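Local atomic coordinates of LP04448p (Drosophila melanogaster, PDB entry 4QMH), a protein that belongs to the XMAP215 family, which drives microtubule polymerization through an array of TOG domains, this fragment being the fourth of them and probably a tubulin-binding module. Residues Pro16-Thr19 and Glu20-Lys24; Thr39-Gln42 and Ala43-Glu47. One frame throughout, in Å; residues are numbered along the deposited sequence.

Contact 1 (Pro16-Thr19 and Glu20-Lys24)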
# COMPACT_ATOMS: atom_id res chain seq x y z
N PRO A 16 10.00 19.48 -15.61
CA PRO A 16 10.26 20.93 -15.64
C PRO A 16 9.11 21.77 -15.07
O PRO A 16 9.35 22.91 -14.66
CB PRO A 16 10.42 21.21 -17.14
CG PRO A 16 10.96 19.94 -17.69
CD PRO A 16 10.23 18.86 -16.92
N GLN A 17 7.90 21.22 -15.03
CA GLN A 17 6.74 21.96 -14.51
C GLN A 17 6.59 21.82 -13.00
O GLN A 17 5.81 22.54 -12.38
CB GLN A 17 5.45 21.48 -15.20
CG GLN A 17 5.38 21.79 -16.69
CD GLN A 17 4.00 21.52 -17.27
OE1 GLN A 17 3.04 22.25 -16.99
NE2 GLN A 17 3.90 20.49 -18.08
N ILE A 18 7.34 20.89 -12.41
CA ILE A 18 7.33 20.73 -10.96
C ILE A 18 8.35 21.70 -10.37
O ILE A 18 9.45 21.31 -9.95
CB ILE A 18 7.62 19.29 -10.52
CG1 ILE A 18 6.77 18.30 -11.32
CG2 ILE A 18 7.37 19.14 -9.03
CD1 ILE A 18 5.28 18.57 -11.23
N THR A 19 7.97 22.97 -10.32
CA THR A 19 8.88 24.03 -9.92
C THR A 19 9.00 24.15 -8.41
O THR A 19 8.17 23.64 -7.66
CB THR A 19 8.39 25.37 -10.46
OG1 THR A 19 7.11 25.65 -9.88
CG2 THR A 19 8.28 25.33 -11.99
N GLU A 20 10.03 24.85 -7.95
CA GLU A 20 10.15 25.11 -6.52
C GLU A 20 8.93 25.86 -6.02
O GLU A 20 8.47 25.64 -4.89
CB GLU A 20 11.41 25.94 -6.24
CG GLU A 20 12.71 25.20 -6.49
CD GLU A 20 13.00 24.15 -5.44
OE1 GLU A 20 12.38 24.20 -4.36
OE2 GLU A 20 13.84 23.26 -5.70
N ALA A 21 8.40 26.76 -6.85
CA ALA A 21 7.24 27.56 -6.46
C ALA A 21 6.01 26.69 -6.26
O ALA A 21 5.26 26.88 -5.30
CB ALA A 21 6.96 28.65 -7.49
N LEU A 22 5.80 25.75 -7.17
CA LEU A 22 4.67 24.83 -7.04
C LEU A 22 4.80 24.01 -5.77
O LEU A 22 3.85 23.88 -5.01
CB LEU A 22 4.55 23.92 -8.26
CG LEU A 22 3.49 22.83 -8.14
CD1 LEU A 22 2.09 23.44 -8.05
CD2 LEU A 22 3.60 21.88 -9.32
N LEU A 23 5.99 23.46 -5.52
CA LEU A 23 6.19 22.67 -4.31
C LEU A 23 6.01 23.49 -3.04
O LEU A 23 5.47 23.02 -2.05
CB LEU A 23 7.57 22.00 -4.33
CG LEU A 23 7.76 21.01 -5.48
CD1 LEU A 23 9.17 20.42 -5.43
CD2 LEU A 23 6.71 19.90 -5.43
N LYS A 24 6.47 24.74 -3.08
CA LYS A 24 6.29 25.63 -1.95
C LYS A 24 4.81 25.92 -1.69
O LYS A 24 4.37 25.92 -0.54
CB LYS A 24 7.05 26.93 -2.18
CG LYS A 24 6.95 27.90 -1.01
CD LYS A 24 7.83 29.12 -1.26
CE LYS A 24 7.40 30.30 -0.39
NZ LYS A 24 8.18 31.54 -0.73
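The flat group at the centre is the peptide joining Thr19 to Glu20: the Thr19 hydroxyl stands on one face of it, with Leu22 N beyond, and Leu23 comes in on the other side near the oxygen. There Leu23 CG sits beside that oxygen, 3.4 Å from Thr19 O. The same oxygen accepts from Leu23 N at 3.1 Å.

Thr19 is the N-cap of helix 20-26. Its OG1 sits between the backbone N and the carbonyl carbon (chi1 62°), a rotation that swings it back over the helix start, where it accepts from Leu22 N at 3.0 Å with an N-H...O angle of 160°. Leu22 CB lies 3.5 Å from Thr19 OG1, so the residue that donates to the hydroxyl also touches it with carbon.

Before the cap, Ile18 centres an inverse gamma turn, closed by a weak bond from Thr19 N to Gln17 O. The turn lets Ile18 CG2 meet Leu23 CD2 at 3.7 Å, the residue before the N-cap packing on the fourth residue after it: a hydrophobic staple. Ile18 CD1 meets Leu22 CD2 more loosely, at 4.2 Å. Helix 58-66 continues this apolar patch, with Leu58 on Ile18 and Ala61 on Leu23.

A valine in place of Thr19 would probably leave Leu22 N-H without its side-chain acceptor and the helix start less firmly fixed. Cap and staple together imply a helix whose beginning is set twice, by a hydroxyl serving a first-turn amide and by apolar contact across the same turn.

Contact 2 (Thr39-Gln42 and Ala43-Glu47)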
# COMPACT_ATOMS: atom_id res chain seq x y z
N THR A 39 -4.44 21.96 -7.13
CA THR A 39 -5.28 22.31 -8.28
C THR A 39 -4.42 22.52 -9.52
O THR A 39 -4.76 22.04 -10.61
CB THR A 39 -6.14 23.54 -8.02
OG1 THR A 39 -7.14 23.21 -7.05
CG2 THR A 39 -6.84 24.00 -9.30
N LYS A 40 -3.31 23.22 -9.35
CA LYS A 40 -2.38 23.46 -10.46
C LYS A 40 -1.77 22.14 -10.94
O LYS A 40 -1.63 21.92 -12.14
CB LYS A 40 -1.27 24.42 -10.06
CG LYS A 40 -1.73 25.87 -9.82
CD LYS A 40 -0.54 26.74 -9.44
CE LYS A 40 -0.93 28.20 -9.29
NZ LYS A 40 -1.75 28.45 -8.08
N LEU A 41 -1.42 21.28 -9.98
CA LEU A 41 -0.82 19.99 -10.27
C LEU A 41 -1.76 19.11 -11.10
O LEU A 41 -1.35 18.46 -12.06
CB LEU A 41 -0.45 19.27 -8.97
CG LEU A 41 0.13 17.87 -9.21
CD1 LEU A 41 1.39 17.94 -10.06
CD2 LEU A 41 0.40 17.19 -7.90
N GLN A 42 -3.03 19.10 -10.72
CA GLN A 42 -4.03 18.30 -11.41
C GLN A 42 -4.12 18.72 -12.87
O GLN A 42 -4.23 17.88 -13.75
CB GLN A 42 -5.38 18.45 -10.72
CG GLN A 42 -6.43 17.42 -11.16
CD GLN A 42 -7.05 17.72 -12.52
OE1 GLN A 42 -7.55 16.82 -13.19
NE2 GLN A 42 -7.06 19.00 -12.91
N ALA A 43 -4.05 20.03 -13.11
CA ALA A 43 -4.15 20.56 -14.47
C ALA A 43 -2.92 20.21 -15.30
O ALA A 43 -3.02 19.95 -16.51
CB ALA A 43 -4.39 22.08 -14.44
N ILE A 44 -1.75 20.21 -14.65
CA ILE A 44 -0.50 19.85 -15.32
C ILE A 44 -0.57 18.41 -15.81
O ILE A 44 -0.23 18.11 -16.96
CB ILE A 44 0.73 20.00 -14.38
CG1 ILE A 44 1.08 21.48 -14.17
CG2 ILE A 44 1.93 19.29 -14.97
CD1 ILE A 44 1.99 21.72 -12.99
N ILE A 45 -1.02 17.51 -14.93
CA ILE A 45 -1.15 16.10 -15.30
C ILE A 45 -2.21 15.90 -16.39
O ILE A 45 -1.97 15.20 -17.37
CB ILE A 45 -1.45 15.21 -14.07
CG1 ILE A 45 -0.32 15.35 -13.04
CG2 ILE A 45 -1.60 13.76 -14.52
CD1 ILE A 45 -0.69 14.86 -11.65
N SER A 46 -3.39 16.51 -16.22
CA SER A 46 -4.46 16.38 -17.19
C SER A 46 -4.05 16.85 -18.59
O SER A 46 -4.39 16.22 -19.60
CB SER A 46 -5.69 17.19 -16.74
OG SER A 46 -6.36 16.52 -15.70
N GLU A 47 -3.34 17.97 -18.64
CA GLU A 47 -2.95 18.56 -19.92
C GLU A 47 -1.93 17.66 -20.63
O GLU A 47 -1.97 17.52 -21.86
CB GLU A 47 -2.38 19.96 -19.71
CG GLU A 47 -1.85 20.63 -20.99
CD GLU A 47 -2.92 20.90 -22.04
OE1 GLU A 47 -4.12 20.65 -21.76
OE2 GLU A 47 -2.57 21.37 -23.14
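Helix 31-48 belongs to the all-helical array of this TOG domain, a HEAT-like fold, and here successive side chains four residues apart pair along it, Gln42 with Ser46 and Leu41 with Ile45. The backbone frame is regular alpha helix: Ile45 N donates to Leu41 O at 3.0 Å with an N-H...O angle of 167°, and Ser46 N to Gln42 O at 2.9 Å.

The polar pair is a side-chain bond, in which Ser46 OG donates to Gln42 OE1 at 2.8 Å. The glutamine leaves the helix with CG anti to its N, then bends at chi2 (-78°), and this bend carries the amide along the helix toward the serine. The hydroxyl reaches OE1 from above the amide plane, 52° out of it, so it is not aligned with a lone pair of OE1. Gln42 NE2 is turned back toward Ala43, 3.7 Å from Ala43 CA.

On the buried side the side chains that meet are apolar. Ile45 CD1 rests 4.0 Å from Leu41 CG, and Ile45 CG1 lies 3.4 Å from Leu41 O, so the isoleucine flanks the very carbonyl that its own amide binds. Leu41 is further enclosed by Leu58 and Leu62 of helix 58-66 and by Ile80 of helix 71-88. From the latter, Gln83 touches both Ile45 and Ser46 and gives a second hydrogen bond to Gln42 O. Lys40, on another side of the helix, forms a salt bridge to Glu25.

Leu41 and Ile45 thus pack on neighbouring helices, while Gln42 and Ser46 are joined at the more exposed side, where Gln83 also reaches them. Ser46 OG gives its proton to Gln42 OE1, and the out-of-plane approach suggests a link that steers the amide's rotation less strictly than an in-plane bond would.

Overall arrangement
Contact 1 and contact 2 lie on consecutive helices, 20-26 and 31-48, with their centres about 12 Å apart, and both sit toward the N-terminal end of the domain, about 26 and 24 Å from the chain centre. The contacts between them are packing contacts. Gln17 OE1 reaches 3.5 Å from Ile44 CG1, and Leu22 CD2 lies 4.0 Å from Ile44 CD1, so Ile44 is touched by both halves of contact 1. Leu22 CD1 also meets Lys40 CB, while Ile18 CD1 and Leu41 CD1, 4.1 Å apart, link the staple residue of contact 1 to the apolar pair of contact 2. The capped turn thereby packs against the longer helix.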